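Local coordinates for immunoreactive 84kD antigen PG93 (Porphyromonas gingivalis, PDB 5M11), which is PorZ, an essential surface component of the type-IX secretion system of Porphyromonas gingivalis, and binds calcium and zinc ions, at residues T589-K597 with I636-D644; H600-Y611 with C617-T625. One frame throughout, in Å; residues are numbered along the deposited sequence.

Contact 1. Residues T589-K597 with I636-D644. With GOL (glycerol), chain R.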
loop_
_atom_site.group_PDB
_atom_site.type_symbol
_atom_site.label_atom_id
_atom_site.label_comp_id
_atom_site.label_asym_id
_atom_site.label_seq_id
_atom_site.Cartn_x
_atom_site.Cartn_y
_atom_site.Cartn_z
ATOM N N THR A 589 18.670 -2.376 2.467
ATOM C CA THR A 589 17.950 -3.620 2.772
ATOM C C THR A 589 17.046 -3.986 1.581
ATOM O O THR A 589 16.100 -3.263 1.261
ATOM C CB THR A 589 17.209 -3.477 4.098
ATOM O OG1 THR A 589 18.185 -3.314 5.128
ATOM C CG2 THR A 589 16.334 -4.663 4.412
ATOM N N VAL A 590 17.384 -5.101 0.911
ATOM C CA VAL A 590 16.679 -5.639 -0.261
ATOM C C VAL A 590 15.645 -6.678 0.235
ATOM O O VAL A 590 16.016 -7.688 0.844
ATOM C CB VAL A 590 17.667 -6.219 -1.331
ATOM C CG1 VAL A 590 16.937 -7.011 -2.421
ATOM C CG2 VAL A 590 18.507 -5.116 -1.955
ATOM N N THR A 591 14.353 -6.401 -0.034
ATOM C CA THR A 591 13.200 -7.199 0.394
ATOM C C THR A 591 12.771 -8.227 -0.680
ATOM O O THR A 591 12.390 -9.347 -0.323
ATOM C CB THR A 591 12.052 -6.266 0.759
ATOM O OG1 THR A 591 11.789 -5.436 -0.364
ATOM C CG2 THR A 591 12.369 -5.385 1.949
ATOM N N ASP A 592 12.819 -7.857 -1.984
ATOM C CA ASP A 592 12.447 -8.787 -3.059
ATOM C C ASP A 592 13.246 -8.559 -4.335
ATOM O O ASP A 592 13.771 -7.462 -4.576
ATOM C CB ASP A 592 10.933 -8.756 -3.383
ATOM C CG ASP A 592 10.338 -10.135 -3.710
ATOM O OD1 ASP A 592 11.104 -11.136 -3.718
ATOM O OD2 ASP A 592 9.107 -10.220 -3.919
ATOM N N ILE A 593 13.352 -9.639 -5.137
ATOM C CA ILE A 593 14.025 -9.698 -6.443
ATOM C C ILE A 593 13.134 -10.517 -7.393
ATOM O O ILE A 593 12.678 -11.606 -7.041
ATOM C CB ILE A 593 15.508 -10.255 -6.404
ATOM C CG1 ILE A 593 16.349 -9.608 -5.286
ATOM C CG2 ILE A 593 16.217 -10.089 -7.766
ATOM C CD1 ILE A 593 17.350 -10.494 -4.667
ATOM N N VAL A 594 12.931 -9.988 -8.606
ATOM C CA VAL A 594 12.187 -10.588 -9.708
ATOM C C VAL A 594 13.065 -10.439 -10.970
ATOM O O VAL A 594 13.785 -9.443 -11.085
ATOM C CB VAL A 594 10.794 -9.939 -9.799
ATOM C CG1 VAL A 594 10.261 -9.895 -11.222
ATOM C CG2 VAL A 594 9.823 -10.655 -8.877
ATOM N N VAL A 595 13.073 -11.453 -11.869
ATOM C CA VAL A 595 13.928 -11.445 -13.065
ATOM C C VAL A 595 13.091 -11.396 -14.380
ATOM O O VAL A 595 12.207 -12.236 -14.619
ATOM C CB VAL A 595 14.930 -12.637 -13.061
ATOM C CG1 VAL A 595 15.796 -12.646 -14.319
ATOM C CG2 VAL A 595 15.813 -12.618 -11.813
ATOM N N ASP A 596 13.434 -10.399 -15.224
ATOM C CA ASP A 596 12.916 -10.071 -16.563
ATOM C C ASP A 596 13.060 -11.188 -17.583
ATOM O O ASP A 596 13.876 -12.091 -17.432
ATOM C CB ASP A 596 13.740 -8.882 -17.145
ATOM C CG ASP A 596 13.068 -7.527 -17.200
ATOM O OD1 ASP A 596 11.973 -7.381 -16.608
ATOM O OD2 ASP A 596 13.643 -6.598 -17.836
ATOM N N LYS A 597 12.357 -11.010 -18.701
ATOM C CA LYS A 597 12.398 -11.789 -19.935
ATOM C C LYS A 597 13.757 -11.488 -20.585
ATOM O O LYS A 597 14.322 -12.329 -21.296
ATOM C CB LYS A 597 11.211 -11.335 -20.811
ATOM C CG LYS A 597 11.068 -11.985 -22.173
ATOM C CD LYS A 597 9.892 -11.377 -22.962
ATOM C CE LYS A 597 10.217 -10.086 -23.688
ATOM N NZ LYS A 597 10.991 -10.315 -24.939
ATOM N N ILE A 636 9.069 -1.039 -0.119
ATOM C CA ILE A 636 8.440 -2.095 -0.912
ATOM C C ILE A 636 8.664 -3.419 -0.200
ATOM O O ILE A 636 9.799 -3.767 0.104
ATOM C CB ILE A 636 8.971 -2.126 -2.379
ATOM C CG1 ILE A 636 8.988 -0.713 -3.009
ATOM C CG2 ILE A 636 8.168 -3.142 -3.251
ATOM C CD1 ILE A 636 9.843 -0.586 -4.230
ATOM N N LEU A 637 7.580 -4.155 0.044
ATOM C CA LEU A 637 7.573 -5.418 0.782
ATOM C C LEU A 637 7.671 -6.642 -0.122
ATOM O O LEU A 637 8.253 -7.654 0.290
ATOM C CB LEU A 637 6.282 -5.497 1.625
ATOM C CG LEU A 637 6.377 -4.929 3.047
ATOM C CD1 LEU A 637 6.438 -3.408 3.057
ATOM C CD2 LEU A 637 5.226 -5.409 3.893
ATOM N N SER A 638 7.069 -6.555 -1.341
ATOM C CA SER A 638 7.024 -7.636 -2.322
ATOM C C SER A 638 6.961 -7.143 -3.785
ATOM O O SER A 638 6.652 -5.982 -4.057
ATOM C CB SER A 638 5.823 -8.534 -2.042
ATOM O OG SER A 638 4.616 -7.795 -1.983
ATOM N N LEU A 639 7.264 -8.069 -4.713
ATOM C CA LEU A 639 7.231 -7.958 -6.174
ATOM C C LEU A 639 6.606 -9.251 -6.807
ATOM O O LEU A 639 6.587 -10.320 -6.171
ATOM C CB LEU A 639 8.650 -7.721 -6.747
ATOM C CG LEU A 639 9.344 -6.371 -6.510
ATOM C CD1 LEU A 639 10.702 -6.349 -7.160
ATOM C CD2 LEU A 639 8.502 -5.177 -6.995
ATOM N N ALA A 640 6.074 -9.132 -8.045
ATOM C CA ALA A 640 5.479 -10.208 -8.861
ATOM C C ALA A 640 5.348 -9.678 -10.238
ATOM O O ALA A 640 4.998 -8.515 -10.397
ATOM C CB ALA A 640 4.122 -10.642 -8.323
ATOM N N LEU A 641 5.651 -10.482 -11.240
ATOM C CA LEU A 641 5.639 -10.015 -12.615
ATOM C C LEU A 641 4.787 -10.901 -13.521
ATOM O O LEU A 641 4.947 -12.126 -13.533
ATOM C CB LEU A 641 7.101 -9.984 -13.094
ATOM C CG LEU A 641 7.415 -9.617 -14.530
ATOM C CD1 LEU A 641 7.245 -8.140 -14.755
ATOM C CD2 LEU A 641 8.810 -10.016 -14.860
ATOM N N ASN A 642 3.908 -10.257 -14.301
ATOM C CA ASN A 642 3.057 -10.901 -15.291
ATOM C C ASN A 642 3.845 -10.894 -16.594
ATOM O O ASN A 642 3.770 -9.935 -17.370
ATOM C CB ASN A 642 1.717 -10.160 -15.388
ATOM C CG ASN A 642 0.688 -10.743 -16.339
ATOM O OD1 ASN A 642 0.951 -11.621 -17.173
ATOM N ND2 ASN A 642 -0.519 -10.214 -16.258
ATOM N N ASP A 643 4.642 -11.949 -16.814
ATOM C CA ASP A 643 5.547 -12.083 -17.965
ATOM C C ASP A 643 4.829 -11.981 -19.322
ATOM O O ASP A 643 5.476 -11.634 -20.310
ATOM C CB ASP A 643 6.347 -13.394 -17.896
ATOM C CG ASP A 643 7.092 -13.592 -16.581
ATOM O OD1 ASP A 643 8.285 -13.200 -16.504
ATOM O OD2 ASP A 643 6.480 -14.142 -15.623
ATOM N N ASP A 644 3.504 -12.204 -19.353
ATOM C CA ASP A 644 2.700 -12.179 -20.565
ATOM C C ASP A 644 2.298 -10.776 -21.032
ATOM O O ASP A 644 2.214 -10.559 -22.249
ATOM C CB ASP A 644 1.443 -13.014 -20.373
ATOM C CG ASP A 644 0.710 -13.237 -21.667
ATOM O OD1 ASP A 644 1.231 -14.006 -22.517
ATOM O OD2 ASP A 644 -0.338 -12.573 -21.875
HETATM C C1 GOL R . 9.554 -13.749 -5.005
HETATM O O1 GOL R . 9.579 -14.042 -3.619
HETATM C C2 GOL R . 8.135 -13.498 -5.452
HETATM O O2 GOL R . 7.625 -12.362 -4.752
HETATM C C3 GOL R . 8.038 -13.278 -6.945
HETATM O O3 GOL R . 6.877 -13.900 -7.493
#

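Contact 2. Residues H600-Y611 with C617-T625. With ZN (zinc ion), chain E.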
loop_
_atom_site.group_PDB
_atom_site.type_symbol
_atom_site.label_atom_id
_atom_site.label_comp_id
_atom_site.label_asym_id
_atom_site.label_seq_id
_atom_site.Cartn_x
_atom_site.Cartn_y
_atom_site.Cartn_z
ATOM N N HIS A 600 16.995 -9.053 -16.862
ATOM C CA HIS A 600 17.235 -7.864 -16.050
ATOM C C HIS A 600 16.589 -8.089 -14.708
ATOM O O HIS A 600 15.724 -8.958 -14.602
ATOM C CB HIS A 600 16.719 -6.584 -16.728
ATOM C CG HIS A 600 17.465 -6.182 -17.966
ATOM N ND1 HIS A 600 16.835 -5.492 -18.991
ATOM C CD2 HIS A 600 18.759 -6.387 -18.310
ATOM C CE1 HIS A 600 17.759 -5.294 -19.915
ATOM N NE2 HIS A 600 18.939 -5.810 -19.550
ATOM N N LYS A 601 17.028 -7.368 -13.670
ATOM C CA LYS A 601 16.539 -7.612 -12.316
ATOM C C LYS A 601 15.732 -6.456 -11.735
ATOM O O LYS A 601 16.204 -5.324 -11.713
ATOM C CB LYS A 601 17.730 -7.923 -11.394
ATOM C CG LYS A 601 18.227 -9.368 -11.472
ATOM C CD LYS A 601 19.114 -9.700 -12.676
ATOM C CE LYS A 601 19.172 -11.193 -12.852
ATOM N NZ LYS A 601 20.039 -11.622 -13.983
ATOM N N TRP A 602 14.506 -6.746 -11.262
ATOM C CA TRP A 602 13.652 -5.768 -10.586
ATOM C C TRP A 602 13.892 -5.945 -9.106
ATOM O O TRP A 602 13.635 -7.018 -8.563
ATOM C CB TRP A 602 12.173 -5.918 -10.966
ATOM C CG TRP A 602 11.875 -5.471 -12.364
ATOM C CD1 TRP A 602 11.811 -6.256 -13.478
ATOM C CD2 TRP A 602 11.658 -4.123 -12.808
ATOM N NE1 TRP A 602 11.542 -5.482 -14.587
ATOM C CE2 TRP A 602 11.466 -4.168 -14.209
ATOM C CE3 TRP A 602 11.632 -2.873 -12.162
ATOM C CZ2 TRP A 602 11.254 -3.014 -14.973
ATOM C CZ3 TRP A 602 11.415 -1.730 -12.920
ATOM C CH2 TRP A 602 11.212 -1.809 -14.305
ATOM N N VAL A 603 14.500 -4.938 -8.476
ATOM C CA VAL A 603 14.844 -4.991 -7.060
ATOM C C VAL A 603 13.979 -4.049 -6.201
ATOM O O VAL A 603 14.037 -2.821 -6.362
ATOM C CB VAL A 603 16.335 -4.672 -6.846
ATOM C CG1 VAL A 603 16.710 -4.850 -5.383
ATOM C CG2 VAL A 603 17.226 -5.527 -7.749
ATOM N N ALA A 604 13.218 -4.645 -5.260
ATOM C CA ALA A 604 12.450 -3.949 -4.235
ATOM C C ALA A 604 13.332 -3.760 -3.019
ATOM O O ALA A 604 14.026 -4.701 -2.606
ATOM C CB ALA A 604 11.238 -4.756 -3.860
ATOM N N THR A 605 13.326 -2.548 -2.453
ATOM C CA THR A 605 14.116 -2.190 -1.275
ATOM C C THR A 605 13.245 -1.607 -0.142
ATOM O O THR A 605 12.163 -1.062 -0.370
ATOM C CB THR A 605 15.246 -1.170 -1.626
ATOM O OG1 THR A 605 14.720 0.162 -1.726
ATOM C CG2 THR A 605 16.050 -1.553 -2.870
ATOM N N GLN A 606 13.777 -1.680 1.076
ATOM C CA GLN A 606 13.178 -1.109 2.266
ATOM C C GLN A 606 13.777 0.281 2.444
ATOM O O GLN A 606 14.899 0.399 2.928
ATOM C CB GLN A 606 13.448 -2.029 3.475
ATOM C CG GLN A 606 12.890 -1.543 4.802
ATOM C CD GLN A 606 12.607 -2.708 5.713
ATOM O OE1 GLN A 606 13.506 -3.250 6.374
ATOM N NE2 GLN A 606 11.347 -3.128 5.749
ATOM N N GLY A 607 13.076 1.292 1.932
ATOM C CA GLY A 607 13.437 2.702 2.055
ATOM C C GLY A 607 14.110 3.452 0.919
ATOM O O GLY A 607 14.362 4.650 1.074
ATOM N N THR A 608 14.457 2.804 -0.199
ATOM C CA THR A 608 15.144 3.543 -1.283
ATOM C C THR A 608 14.455 3.340 -2.673
ATOM O O THR A 608 15.051 3.615 -3.723
ATOM C CB THR A 608 16.658 3.203 -1.340
ATOM O OG1 THR A 608 16.841 1.822 -1.666
ATOM C CG2 THR A 608 17.402 3.556 -0.056
ATOM N N GLY A 609 13.207 2.893 -2.651
ATOM C CA GLY A 609 12.413 2.698 -3.854
ATOM C C GLY A 609 12.650 1.399 -4.589
ATOM O O GLY A 609 12.997 0.381 -3.985
ATOM N N LEU A 610 12.415 1.443 -5.911
ATOM C CA LEU A 610 12.518 0.328 -6.847
ATOM C C LEU A 610 13.663 0.549 -7.827
ATOM O O LEU A 610 13.803 1.630 -8.385
ATOM C CB LEU A 610 11.172 0.177 -7.613
ATOM C CG LEU A 610 11.031 -0.984 -8.624
ATOM C CD1 LEU A 610 10.739 -2.277 -7.928
ATOM C CD2 LEU A 610 9.941 -0.691 -9.641
ATOM N N TYR A 611 14.435 -0.505 -8.081
ATOM C CA TYR A 611 15.550 -0.468 -9.023
ATOM C C TYR A 611 15.379 -1.482 -10.127
ATOM O O TYR A 611 14.822 -2.553 -9.900
ATOM C CB TYR A 611 16.872 -0.770 -8.303
ATOM C CG TYR A 611 17.307 0.283 -7.315
ATOM C CD1 TYR A 611 18.130 1.332 -7.704
ATOM C CD2 TYR A 611 16.963 0.186 -5.969
ATOM C CE1 TYR A 611 18.584 2.272 -6.786
ATOM C CE2 TYR A 611 17.398 1.129 -5.044
ATOM C CZ TYR A 611 18.191 2.186 -5.461
ATOM O OH TYR A 611 18.595 3.144 -4.562
ATOM N N CYS A 617 23.636 -7.248 -12.811
ATOM C CA CYS A 617 23.317 -6.250 -11.785
ATOM C C CYS A 617 24.405 -5.128 -11.675
ATOM O O CYS A 617 24.323 -4.311 -10.758
ATOM C CB CYS A 617 23.064 -6.922 -10.436
ATOM S SG CYS A 617 21.720 -8.145 -10.451
ATOM N N SER A 618 25.380 -5.065 -12.633
ATOM C CA SER A 618 26.485 -4.095 -12.651
ATOM C C SER A 618 26.022 -2.658 -12.761
ATOM O O SER A 618 26.549 -1.800 -12.051
ATOM C CB SER A 618 27.435 -4.369 -13.807
ATOM O OG SER A 618 28.176 -5.552 -13.574
ATOM N N LYS A 619 25.067 -2.380 -13.666
ATOM C CA LYS A 619 24.634 -1.016 -13.870
ATOM C C LYS A 619 23.132 -0.836 -13.604
ATOM O O LYS A 619 22.318 -1.688 -13.987
ATOM C CB LYS A 619 25.016 -0.554 -15.288
ATOM C CG LYS A 619 24.869 0.965 -15.547
ATOM C CD LYS A 619 25.641 1.859 -14.558
ATOM C CE LYS A 619 24.725 2.874 -13.916
ATOM N NZ LYS A 619 25.255 3.349 -12.613
ATOM N N ILE A 620 22.783 0.280 -12.916
ATOM C CA ILE A 620 21.403 0.656 -12.631
ATOM C C ILE A 620 20.803 1.151 -13.945
ATOM O O ILE A 620 21.313 2.122 -14.516
ATOM C CB ILE A 620 21.297 1.717 -11.492
ATOM C CG1 ILE A 620 21.995 1.244 -10.204
ATOM C CG2 ILE A 620 19.840 2.102 -11.225
ATOM C CD1 ILE A 620 22.553 2.390 -9.305
ATOM N N LEU A 621 19.774 0.445 -14.456
ATOM C CA LEU A 621 19.082 0.799 -15.702
ATOM C C LEU A 621 17.970 1.845 -15.456
ATOM O O LEU A 621 17.614 2.578 -16.384
ATOM C CB LEU A 621 18.484 -0.438 -16.399
ATOM C CG LEU A 621 19.414 -1.443 -17.074
ATOM C CD1 LEU A 621 18.608 -2.616 -17.601
ATOM C CD2 LEU A 621 20.200 -0.820 -18.227
ATOM N N ALA A 622 17.400 1.873 -14.218
ATOM C CA ALA A 622 16.354 2.795 -13.758
ATOM C C ALA A 622 16.094 2.635 -12.251
ATOM O O ALA A 622 16.352 1.568 -11.687
ATOM C CB ALA A 622 15.052 2.576 -14.536
ATOM N N GLN A 623 15.573 3.705 -11.616
ATOM C CA GLN A 623 15.168 3.742 -10.213
ATOM C C GLN A 623 13.938 4.665 -10.031
ATOM O O GLN A 623 13.940 5.822 -10.481
ATOM C CB GLN A 623 16.306 4.157 -9.284
ATOM C CG GLN A 623 15.865 4.213 -7.825
ATOM C CD GLN A 623 16.681 5.120 -6.940
ATOM O OE1 GLN A 623 17.504 5.942 -7.380
ATOM N NE2 GLN A 623 16.448 4.993 -5.653
ATOM N N PHE A 624 12.895 4.124 -9.362
ATOM C CA PHE A 624 11.627 4.792 -9.069
ATOM C C PHE A 624 11.442 4.915 -7.577
ATOM O O PHE A 624 11.665 3.959 -6.838
ATOM C CB PHE A 624 10.433 4.057 -9.703
ATOM C CG PHE A 624 10.685 3.637 -11.130
ATOM C CD1 PHE A 624 10.446 4.513 -12.183
ATOM C CD2 PHE A 624 11.226 2.387 -11.419
ATOM C CE1 PHE A 624 10.719 4.138 -13.501
ATOM C CE2 PHE A 624 11.508 2.016 -12.735
ATOM C CZ PHE A 624 11.253 2.892 -13.769
ATOM N N THR A 625 11.094 6.128 -7.143
ATOM C CA THR A 625 10.842 6.539 -5.765
ATOM C C THR A 625 9.556 7.365 -5.709
ATOM O O THR A 625 8.945 7.640 -6.746
ATOM C CB THR A 625 12.018 7.344 -5.221
ATOM O OG1 THR A 625 12.235 8.448 -6.089
ATOM C CG2 THR A 625 13.279 6.523 -5.057
HETATM ZN ZN ZN E . 20.874 -5.818 -20.532
HETATM O O HOH W 1 21.167 -3.424 -20.786
#

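Contact 1. Residues T589-K597 with I636-D644
I636 meets the first strand through its backbone: its carbonyl O takes a hydrogen bond of 2.6 Å from T591 OG1. The hydroxyl reaches it because OG1 is turned between the backbone N and carbonyl carbon of its own residue (chi1 56°); A604 O is a second, weak partner of the same hydroxyl. Each strand bulges within its own sheet, T591-D592 against A604 and L637-S638 against strand 647-652, both as classic beta bulges. S638 points away overall, its CB still touching D592 OD2, and OG bonds F316 O. L639 carries the polar centre of the contact. Its backbone N donates to D592 OD2 at 2.9 Å, bent to 147°, meeting the carboxylate on its anti side and a little out of plane. O2 of a glycerol, probably from the crystallisation liquor, lies 2.7 Å from both D592 OD2 and L639 O, between the two strands; the molecule also bonds M319 O. On the flank of this polar group the packing is apolar: L639 CB lies 3.8 Å from V594 CG2. Past A640, L641 CB takes the other methyl, V594 CG1, at 3.7 Å, so the valine reaches both leucines with its two branches. L641 CD2 carries on past CG1 toward V595 O, while L648 of the adjoining strand packs on both V594 and L641. The two strands run parallel, 10° apart with axes 5.7 Å from each other, yet no backbone-to-backbone hydrogen bond joins them. That is the arrangement of the innermost strands of adjacent beta-propeller blades, lining the central channel. D592 belongs to a zinc site seen in this protein together with E318; in this model no zinc is bonded to D592, though one lies about 4 Å from its side chain.

Contact 2. Residues H600-Y611 with C617-T625
Q623 lies along one face of the Y611 ring, and its whole side chain can be traced across it. CB starts 3.7 Å from Y611 CD1. With CG anti to the backbone N (chi1 179°) and the chain extended beyond, CG passes over the ring toward its rim, 3.8 Å from the centroid of Y611 in a CH-pi contact. CD moves on above Y611 CE1, and the amide settles nearly flat on the ring, the planes 12° apart. At the tip NE2 donates 2.8 Å to T608 O, which lies in the amide plane and fixes the amide's rotation; the nearby Y611 OH is at a poor angle for a bond. Underneath, L610 and F624 form an antiparallel hydrogen-bonded pair, each N 2.8 Å from the other's O. On the face away from Q623, F624 CE2 comes to the edge of the W602 ring, in its plane, 3.8 Å from CZ3. At the far end L621 CD1 sits over the centre of the H600 ring, 3.5 Å from its centroid, while H600 NE2 binds a zinc ion at 2.2 Å. K601, bent at chi2, lays CG and CD against C617 SG and takes NZ to D539 and E615 O. The hairpin 610-613/620-624 is the outer half of a four-stranded blade: strand 601-606 borders it on the inside, L610 packs on strand 636-642, and F624 meets W13 and F659 of the next blade.

Overall arrangement
The centres of the two contacts are 10 Å apart, and contact 2 is nested in the chain between the two segments of contact 1. Strands 589-595, 601-606, 610-613 and 620-624 follow one another across a single antiparallel sheet, one propeller blade. Contact 2 holds that blade together, whereas contact 1 joins its inner strand to that of the last blade, entered at 636-642. Strand 13-16 adds the outermost strand there, tying the start of the chain to this propeller before it runs into the blades from 22 on. V594 O to W602 N and D596 OD1 to W602 NE1 link the contacts directly. The two metal-binding residues lie apart, D592 on the innermost strand by the channel and H600 in the loop leading into strand 601-606.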